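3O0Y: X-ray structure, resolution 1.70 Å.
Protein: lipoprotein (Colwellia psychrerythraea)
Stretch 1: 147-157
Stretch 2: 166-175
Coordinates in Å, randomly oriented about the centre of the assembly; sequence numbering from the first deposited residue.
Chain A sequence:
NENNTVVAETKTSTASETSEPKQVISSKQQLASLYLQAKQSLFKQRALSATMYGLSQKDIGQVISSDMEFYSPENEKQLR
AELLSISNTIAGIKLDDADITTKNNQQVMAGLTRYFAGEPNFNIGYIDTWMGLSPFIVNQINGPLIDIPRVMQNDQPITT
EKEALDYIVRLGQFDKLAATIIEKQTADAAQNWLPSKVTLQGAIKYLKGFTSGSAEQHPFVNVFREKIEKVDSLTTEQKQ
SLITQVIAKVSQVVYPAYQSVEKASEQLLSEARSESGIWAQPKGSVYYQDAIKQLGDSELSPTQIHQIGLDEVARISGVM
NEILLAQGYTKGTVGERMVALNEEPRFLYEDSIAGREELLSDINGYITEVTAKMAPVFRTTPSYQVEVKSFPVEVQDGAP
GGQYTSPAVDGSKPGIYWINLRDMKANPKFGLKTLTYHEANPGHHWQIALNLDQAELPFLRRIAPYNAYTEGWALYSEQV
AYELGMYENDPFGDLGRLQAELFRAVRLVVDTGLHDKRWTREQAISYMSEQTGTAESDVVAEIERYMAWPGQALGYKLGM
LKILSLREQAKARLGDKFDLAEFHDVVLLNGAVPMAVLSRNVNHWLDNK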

ATOM      1  N   ASP A 147      12.033  -2.435  -1.902  1.00 11.63           N
ATOM      2  CA  ASP A 147      11.480  -1.144  -2.363  1.00 12.58           C
ATOM      3  C   ASP A 147      12.489  -0.134  -2.911  1.00 10.06           C
ATOM      4  O   ASP A 147      12.126   0.691  -3.717  1.00 11.29           O
ATOM      5  CB  ASP A 147      10.625  -0.450  -1.318  1.00 14.92           C
ATOM      6  CG  ASP A 147       9.455  -1.349  -0.863  1.00 20.42           C
ATOM      7  OD1 ASP A 147       8.861  -2.038  -1.728  1.00 27.32           O
ATOM      8  OD2 ASP A 147       9.254  -1.442   0.356  1.00 31.42           O
ATOM      9  N   ILE A 148      13.703  -0.112  -2.427  1.00  9.06           N
ATOM     10  CA  ILE A 148      14.636   0.903  -2.912  1.00  8.63           C
ATOM     11  C   ILE A 148      14.941   0.602  -4.398  1.00  9.33           C
ATOM     12  O   ILE A 148      14.905   1.506  -5.261  1.00 10.89           O
ATOM     13  CB  ILE A 148      15.859   0.942  -2.037  1.00 10.04           C
ATOM     14  CG1 ILE A 148      15.535   1.605  -0.687  1.00 10.54           C
ATOM     15  CG2 ILE A 148      17.067   1.707  -2.723  1.00  8.77           C
ATOM     16  CD1 ILE A 148      16.661   1.377   0.272  1.00 12.54           C
ATOM     17  N   PRO A 149      15.172  -0.672  -4.766  1.00 11.37           N
ATOM     18  CA  PRO A 149      15.345  -0.922  -6.241  1.00 12.00           C
ATOM     19  C   PRO A 149      14.133  -0.552  -7.056  1.00 12.22           C
ATOM     20  O   PRO A 149      14.243   0.024  -8.142  1.00 13.52           O
ATOM     21  CB  PRO A 149      15.604  -2.423  -6.319  1.00 12.51           C
ATOM     22  CG  PRO A 149      16.237  -2.735  -5.054  1.00 15.12           C
ATOM     23  CD  PRO A 149      15.570  -1.861  -3.984  1.00  9.28           C
ATOM     24  N   ARG A 150      12.942  -0.812  -6.522  1.00 12.57           N
ATOM     25  CA  ARG A 150      11.721  -0.415  -7.244  1.00 12.39           C
ATOM     26  C   ARG A 150      11.608   1.110  -7.489  1.00 10.92           C
ATOM     27  O   ARG A 150      11.226   1.555  -8.588  1.00 10.84           O
ATOM     28  CB  ARG A 150      10.431  -0.969  -6.541  1.00 13.32           C
ATOM     29  CG  ARG A 150       9.100  -0.571  -7.243  1.00 21.91           C
ATOM     30  CD  ARG A 150       8.373  -1.572  -8.258  1.00 39.81           C
ATOM     31  NE  ARG A 150       7.010  -1.072  -8.674  1.00 45.20           N
ATOM     32  CZ  ARG A 150       6.308  -1.378  -9.788  1.00 47.77           C
ATOM     33  NH1 ARG A 150       6.741  -2.223 -10.755  1.00 48.00           N
ATOM     34  NH2 ARG A 150       5.129  -0.791  -9.927  1.00 49.28           N
ATOM     35  N   VAL A 151      11.907   1.901  -6.461  1.00 10.43           N
ATOM     36  CA  VAL A 151      11.843   3.365  -6.582  1.00 10.34           C
ATOM     37  C   VAL A 151      12.874   3.837  -7.612  1.00  9.22           C
ATOM     38  O   VAL A 151      12.594   4.715  -8.444  1.00 10.87           O
ATOM     39  CB  VAL A 151      12.001   4.095  -5.246  1.00  9.61           C
ATOM     40  CG1 VAL A 151      12.214   5.636  -5.450  1.00 10.47           C
ATOM     41  CG2 VAL A 151      10.793   3.825  -4.328  1.00 15.23           C
ATOM     42  N   MET A 152      14.077   3.296  -7.477  1.00 10.11           N
ATOM     43  CA  MET A 152      15.163   3.703  -8.351  1.00  9.70           C
ATOM     44  C   MET A 152      14.840   3.376  -9.814  1.00 11.14           C
ATOM     45  O   MET A 152      15.178   4.146 -10.705  1.00 11.46           O
ATOM     46  CB  MET A 152      16.477   3.050  -7.918  1.00  8.58           C
ATOM     47  CG  MET A 152      17.096   3.619  -6.622  1.00 10.84           C
ATOM     48  SD  MET A 152      18.730   2.940  -6.127  1.00  4.29           S
ATOM     49  CE  MET A 152      19.646   3.513  -7.648  1.00 13.35           C
ATOM     50  N   GLN A 153      14.123   2.277 -10.077  1.00 10.47           N
ATOM     51  CA  GLN A 153      13.892   1.852 -11.434  1.00  9.67           C
ATOM     52  C   GLN A 153      12.637   2.492 -12.003  1.00 13.12           C
ATOM     53  O   GLN A 153      12.507   2.629 -13.222  1.00 13.25           O
ATOM     54  CB  GLN A 153      13.822   0.326 -11.517  1.00 11.36           C
ATOM     55  CG  GLN A 153      15.136  -0.363 -11.227  1.00 11.20           C
ATOM     56  CD  GLN A 153      15.013  -1.856 -11.055  1.00 15.09           C
ATOM     57  OE1 GLN A 153      14.026  -2.470 -11.458  1.00 15.97           O
ATOM     58  NE2 GLN A 153      15.977  -2.435 -10.346  1.00 10.99           N
ATOM     59  N   ASN A 154      11.725   2.914 -11.149  1.00 11.40           N
ATOM     60  CA  ASN A 154      10.459   3.466 -11.626  1.00 12.98           C
ATOM     61  C   ASN A 154      10.288   4.943 -11.477  1.00 14.85           C
ATOM     62  O   ASN A 154       9.643   5.575 -12.299  1.00 18.47           O
ATOM     63  CB  ASN A 154       9.309   2.718 -10.904  1.00 13.43           C
ATOM     64  CG  ASN A 154       9.156   1.333 -11.466  1.00 15.25           C
ATOM     65  OD1 ASN A 154       8.572   1.167 -12.555  1.00 19.72           O
ATOM     66  ND2 ASN A 154       9.801   0.368 -10.843  1.00 17.60           N
ATOM     67  N   ASP A 155      10.669   5.470 -10.332  1.00 14.99           N
ATOM     68  CA  ASP A 155      10.322   6.820  -9.973  1.00 14.78           C
ATOM     69  C   ASP A 155      11.469   7.804 -10.117  1.00 14.37           C
ATOM     70  O   ASP A 155      11.245   8.992 -10.241  1.00 17.18           O
ATOM     71  CB  ASP A 155       9.871   6.835  -8.506  1.00 14.87           C
ATOM     72  CG  ASP A 155       8.676   5.916  -8.257  1.00 19.80           C
ATOM     73  OD1 ASP A 155       7.648   6.087  -8.932  1.00 25.65           O
ATOM     74  OD2 ASP A 155       8.773   5.077  -7.334  1.00 21.28           O
ATOM     75  N   GLN A 156      12.702   7.333 -10.063  1.00 11.48           N
ATOM     76  CA  GLN A 156      13.835   8.228 -10.131  1.00 12.23           C
ATOM     77  C   GLN A 156      14.071   8.697 -11.561  1.00 12.39           C
ATOM     78  O   GLN A 156      14.236   7.884 -12.459  1.00 13.03           O
ATOM     79  CB  GLN A 156      15.069   7.496  -9.606  1.00 11.21           C
ATOM     80  CG  GLN A 156      16.277   8.395  -9.502  1.00 15.31           C
ATOM     81  CD  GLN A 156      17.448   7.857  -8.719  1.00 15.37           C
ATOM     82  OE1 GLN A 156      18.605   8.297  -8.942  1.00 18.79           O
ATOM     83  NE2 GLN A 156      17.189   7.034  -7.768  1.00  8.00           N
ATOM     84  N   PRO A 157      14.074  10.014 -11.791  1.00 14.95           N
ATOM     85  CA  PRO A 157      14.229  10.459 -13.194  1.00 14.34           C
ATOM     86  C   PRO A 157      15.614  10.200 -13.721  1.00 13.96           C
ATOM     87  O   PRO A 157      16.555  10.338 -12.985  1.00 12.84           O
ATOM     88  CB  PRO A 157      14.019  11.966 -13.108  1.00 16.24           C
ATOM     89  CG  PRO A 157      14.287  12.321 -11.712  1.00 18.01           C
ATOM     90  CD  PRO A 157      13.937  11.145 -10.853  1.00 14.63           C
TER
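Stretch 2 166-175: DYIVRLGQFD

Two helices that run in opposite directions need not interlock along their whole length; a single long, flexible side chain can bridge the gap between them, and this pair from a Colwellia psychrerythraea lipoprotein is a compact example. Residues 147-154 form the end of one helix, kinked at Pro149, whose ring nitrogen cannot donate a bond to the turn before. Residues 166-172 lie on it as a second helix with an angle of 169° between the N-to-C directions, so the two are nearly antiparallel. Their axes come no closer than 11.6 Å, a spacing filled largely by side chains. The register is set where the CA atoms of Met152 and Tyr167 face each other at 7.4 Å.

The knob is Met152. Its CA-to-CB bond points toward stretch 2, and with chi1 m, chi2 t and chi3 p the thioether reaches into a hollow walled by Tyr167, Arg170, Leu171 and Phe174. The terminal methyl does much of the filling. Met152 CE lies 3.6 Å from Leu171 CD2 and 3.7 Å from Arg170 CB, and it also sits over one face of the Tyr167 ring, 4.3 Å from the centroid and 25° off the ring normal, a CH-pi contact. The sulfur meets the other aromatic wall differently: Met152 SD approaches Phe174 CE1 to 3.9 Å near the plane of the ring, a sulfur-aromatic contact at the edge. One side chain thus touches two aromatic rings, one by its face and the other by its edge.

The walls of the hollow are shaped by how their side chains bend. Tyr167, Leu171 and Phe174 all leave their backbone sideways to stretch 1, yet the end of each comes nearer, whereas Arg170 starts out toward it. Phe174 belongs to another helix, with Gln173 at its N-cap position. From there the phenyl ring still reaches back to the helix of stretch 1, where Ile148 CG2 packs against Phe174 CZ at 3.9 Å. Antiparallel packing explains the order: Ile148, one turn before Met152, meets a residue later in stretch 2 than Tyr167.

Past Met152 the same logic carries the contact toward the start of stretch 2. The Tyr167 ring lies along the end of the first helix, its CE1 atom 3.5 Å from the carbonyl oxygen O of Met152 and its OH 4.2 Å from Gln153 CG. The helix then gives way to loop; the CA-to-CB bond of Gln156 points toward stretch 2, and its side chain runs on extended, with chi1 and chi2 both t, and lies against Asp166, Tyr167 and Arg170 beside the methionine pocket. Together the two stretches bury 419 Å², with Met152 contributing the largest share, and the principle is plain: one well-placed knob can account for much of the fit.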

ATOM      1  N   ASP A 166      23.346  10.801 -10.315  1.00 11.58           N
ATOM      2  CA  ASP A 166      22.637  10.485  -9.042  1.00 11.59           C
ATOM      3  C   ASP A 166      22.271   8.991  -8.835  1.00 12.03           C
ATOM      4  O   ASP A 166      22.332   8.428  -7.700  1.00 12.22           O
ATOM      5  CB  ASP A 166      21.352  11.277  -8.917  1.00 12.61           C
ATOM      6  CG  ASP A 166      21.557  12.794  -8.763  1.00 13.43           C
ATOM      7  OD1 ASP A 166      22.657  13.241  -8.427  1.00 15.85           O
ATOM      8  OD2 ASP A 166      20.580  13.549  -9.042  1.00 14.64           O
ATOM      9  N   TYR A 167      21.924   8.335  -9.940  1.00 10.26           N
ATOM     10  CA  TYR A 167      21.606   6.894  -9.943  1.00  9.67           C
ATOM     11  C   TYR A 167      22.851   6.079  -9.617  1.00 11.00           C
ATOM     12  O   TYR A 167      22.815   5.185  -8.771  1.00  8.75           O
ATOM     13  CB  TYR A 167      21.021   6.559 -11.328  1.00  9.43           C
ATOM     14  CG  TYR A 167      20.439   5.214 -11.581  1.00 10.91           C
ATOM     15  CD1 TYR A 167      19.133   4.932 -11.231  1.00 12.08           C
ATOM     16  CD2 TYR A 167      21.203   4.193 -12.165  1.00 12.42           C
ATOM     17  CE1 TYR A 167      18.526   3.685 -11.596  1.00  9.18           C
ATOM     18  CE2 TYR A 167      20.605   2.976 -12.547  1.00 11.34           C
ATOM     19  CZ  TYR A 167      19.302   2.714 -12.202  1.00 10.57           C
ATOM     20  OH  TYR A 167      18.718   1.512 -12.528  1.00 12.84           O
ATOM     21  N   ILE A 168      23.985   6.466 -10.207  1.00 10.41           N
ATOM     22  CA  ILE A 168      25.250   5.792  -9.971  1.00 10.11           C
ATOM     23  C   ILE A 168      25.706   5.919  -8.530  1.00 10.09           C
ATOM     24  O   ILE A 168      26.165   4.942  -7.900  1.00 10.71           O
ATOM     25  CB  ILE A 168      26.312   6.292 -11.004  1.00  9.62           C
ATOM     26  CG1 ILE A 168      25.948   5.717 -12.367  1.00 10.43           C
ATOM     27  CG2 ILE A 168      27.744   5.879 -10.598  1.00 10.29           C
ATOM     28  CD1 ILE A 168      26.566   6.520 -13.539  1.00 10.88           C
ATOM     29  N   VAL A 169      25.606   7.136  -8.033  1.00 10.90           N
ATOM     30  CA  VAL A 169      26.004   7.459  -6.666  1.00 11.60           C
ATOM     31  C   VAL A 169      25.144   6.663  -5.652  1.00 11.39           C
ATOM     32  O   VAL A 169      25.645   6.169  -4.633  1.00 11.10           O
ATOM     33  CB  VAL A 169      25.940   8.951  -6.455  1.00 12.38           C
ATOM     34  CG1 VAL A 169      26.026   9.289  -4.993  1.00 14.12           C
ATOM     35  CG2 VAL A 169      27.098   9.608  -7.291  1.00 14.23           C
ATOM     36  N   ARG A 170      23.858   6.552  -5.958  1.00 10.15           N
ATOM     37  CA  ARG A 170      22.974   5.733  -5.099  1.00 11.11           C
ATOM     38  C   ARG A 170      23.379   4.271  -5.083  1.00 11.36           C
ATOM     39  O   ARG A 170      23.512   3.653  -3.997  1.00 11.29           O
ATOM     40  CB  ARG A 170      21.508   5.931  -5.535  1.00 11.19           C
ATOM     41  CG  ARG A 170      20.957   7.209  -4.908  1.00 11.56           C
ATOM     42  CD  ARG A 170      19.433   7.319  -5.081  1.00 11.98           C
ATOM     43  NE  ARG A 170      18.823   8.232  -4.102  1.00 10.79           N
ATOM     44  CZ  ARG A 170      17.643   8.812  -4.264  1.00 14.93           C
ATOM     45  NH1 ARG A 170      16.890   8.548  -5.324  1.00  9.07           N
ATOM     46  NH2 ARG A 170      17.179   9.594  -3.309  1.00 14.16           N
ATOM     47  N   LEU A 171      23.620   3.710  -6.276  1.00 10.77           N
ATOM     48  CA  LEU A 171      24.076   2.301  -6.364  1.00 11.29           C
ATOM     49  C   LEU A 171      25.349   2.022  -5.581  1.00 12.02           C
ATOM     50  O   LEU A 171      25.487   0.967  -4.955  1.00 13.30           O
ATOM     51  CB  LEU A 171      24.239   1.859  -7.836  1.00 11.11           C
ATOM     52  CG  LEU A 171      22.993   1.848  -8.730  1.00 11.34           C
ATOM     53  CD1 LEU A 171      23.430   1.596 -10.165  1.00 12.45           C
ATOM     54  CD2 LEU A 171      21.934   0.873  -8.319  1.00 12.33           C
ATOM     55  N   GLY A 172      26.266   2.998  -5.583  1.00 12.16           N
ATOM     56  CA  GLY A 172      27.532   2.902  -4.896  1.00 13.22           C
ATOM     57  C   GLY A 172      27.437   2.869  -3.409  1.00 13.41           C
ATOM     58  O   GLY A 172      28.378   2.454  -2.756  1.00 13.58           O
ATOM     59  N   GLN A 173      26.270   3.204  -2.862  1.00 11.53           N
ATOM     60  CA  GLN A 173      26.084   3.170  -1.397  1.00 12.36           C
ATOM     61  C   GLN A 173      25.372   1.915  -0.906  1.00 12.50           C
ATOM     62  O   GLN A 173      24.996   1.817   0.282  1.00 11.72           O
ATOM     63  CB  GLN A 173      25.291   4.401  -1.009  1.00 13.16           C
ATOM     64  CG  GLN A 173      26.089   5.692  -1.288  1.00 15.15           C
ATOM     65  CD  GLN A 173      25.269   6.874  -1.051  1.00 17.31           C
ATOM     66  OE1 GLN A 173      24.681   7.461  -1.975  1.00 16.57           O
ATOM     67  NE2 GLN A 173      25.171   7.232   0.210  1.00  9.08           N
ATOM     68  N   PHE A 174      25.214   0.928  -1.788  1.00 11.72           N
ATOM     69  CA  PHE A 174      24.455  -0.276  -1.404  1.00 12.21           C
ATOM     70  C   PHE A 174      25.226  -1.125  -0.403  1.00 13.48           C
ATOM     71  O   PHE A 174      24.624  -1.938   0.364  1.00 11.59           O
ATOM     72  CB  PHE A 174      24.065  -1.089  -2.610  1.00 12.04           C
ATOM     73  CG  PHE A 174      22.697  -0.794  -3.114  1.00 12.67           C
ATOM     74  CD1 PHE A 174      22.360   0.471  -3.502  1.00 13.44           C
ATOM     75  CD2 PHE A 174      21.746  -1.769  -3.202  1.00 17.04           C
ATOM     76  CE1 PHE A 174      21.133   0.753  -4.022  1.00 16.59           C
ATOM     77  CE2 PHE A 174      20.527  -1.497  -3.716  1.00 18.03           C
ATOM     78  CZ  PHE A 174      20.195  -0.190  -4.063  1.00 13.38           C
ATOM     79  N   ASP A 175      26.544  -0.924  -0.342  1.00 12.70           N
ATOM     80  CA  ASP A 175      27.305  -1.615   0.698  1.00 15.14           C
ATOM     81  C   ASP A 175      26.908  -1.167   2.112  1.00 15.63           C
ATOM     82  O   ASP A 175      26.680  -1.999   3.000  1.00 13.72           O
ATOM     83  CB  ASP A 175      28.832  -1.484   0.532  1.00 15.97           C
ATOM     84  CG  ASP A 175      29.323  -0.030   0.336  1.00 20.89           C
ATOM     85  OD1 ASP A 175      28.554   0.917   0.055  1.00 18.94           O
ATOM     86  OD2 ASP A 175      30.575   0.152   0.378  1.00 21.49           O
TER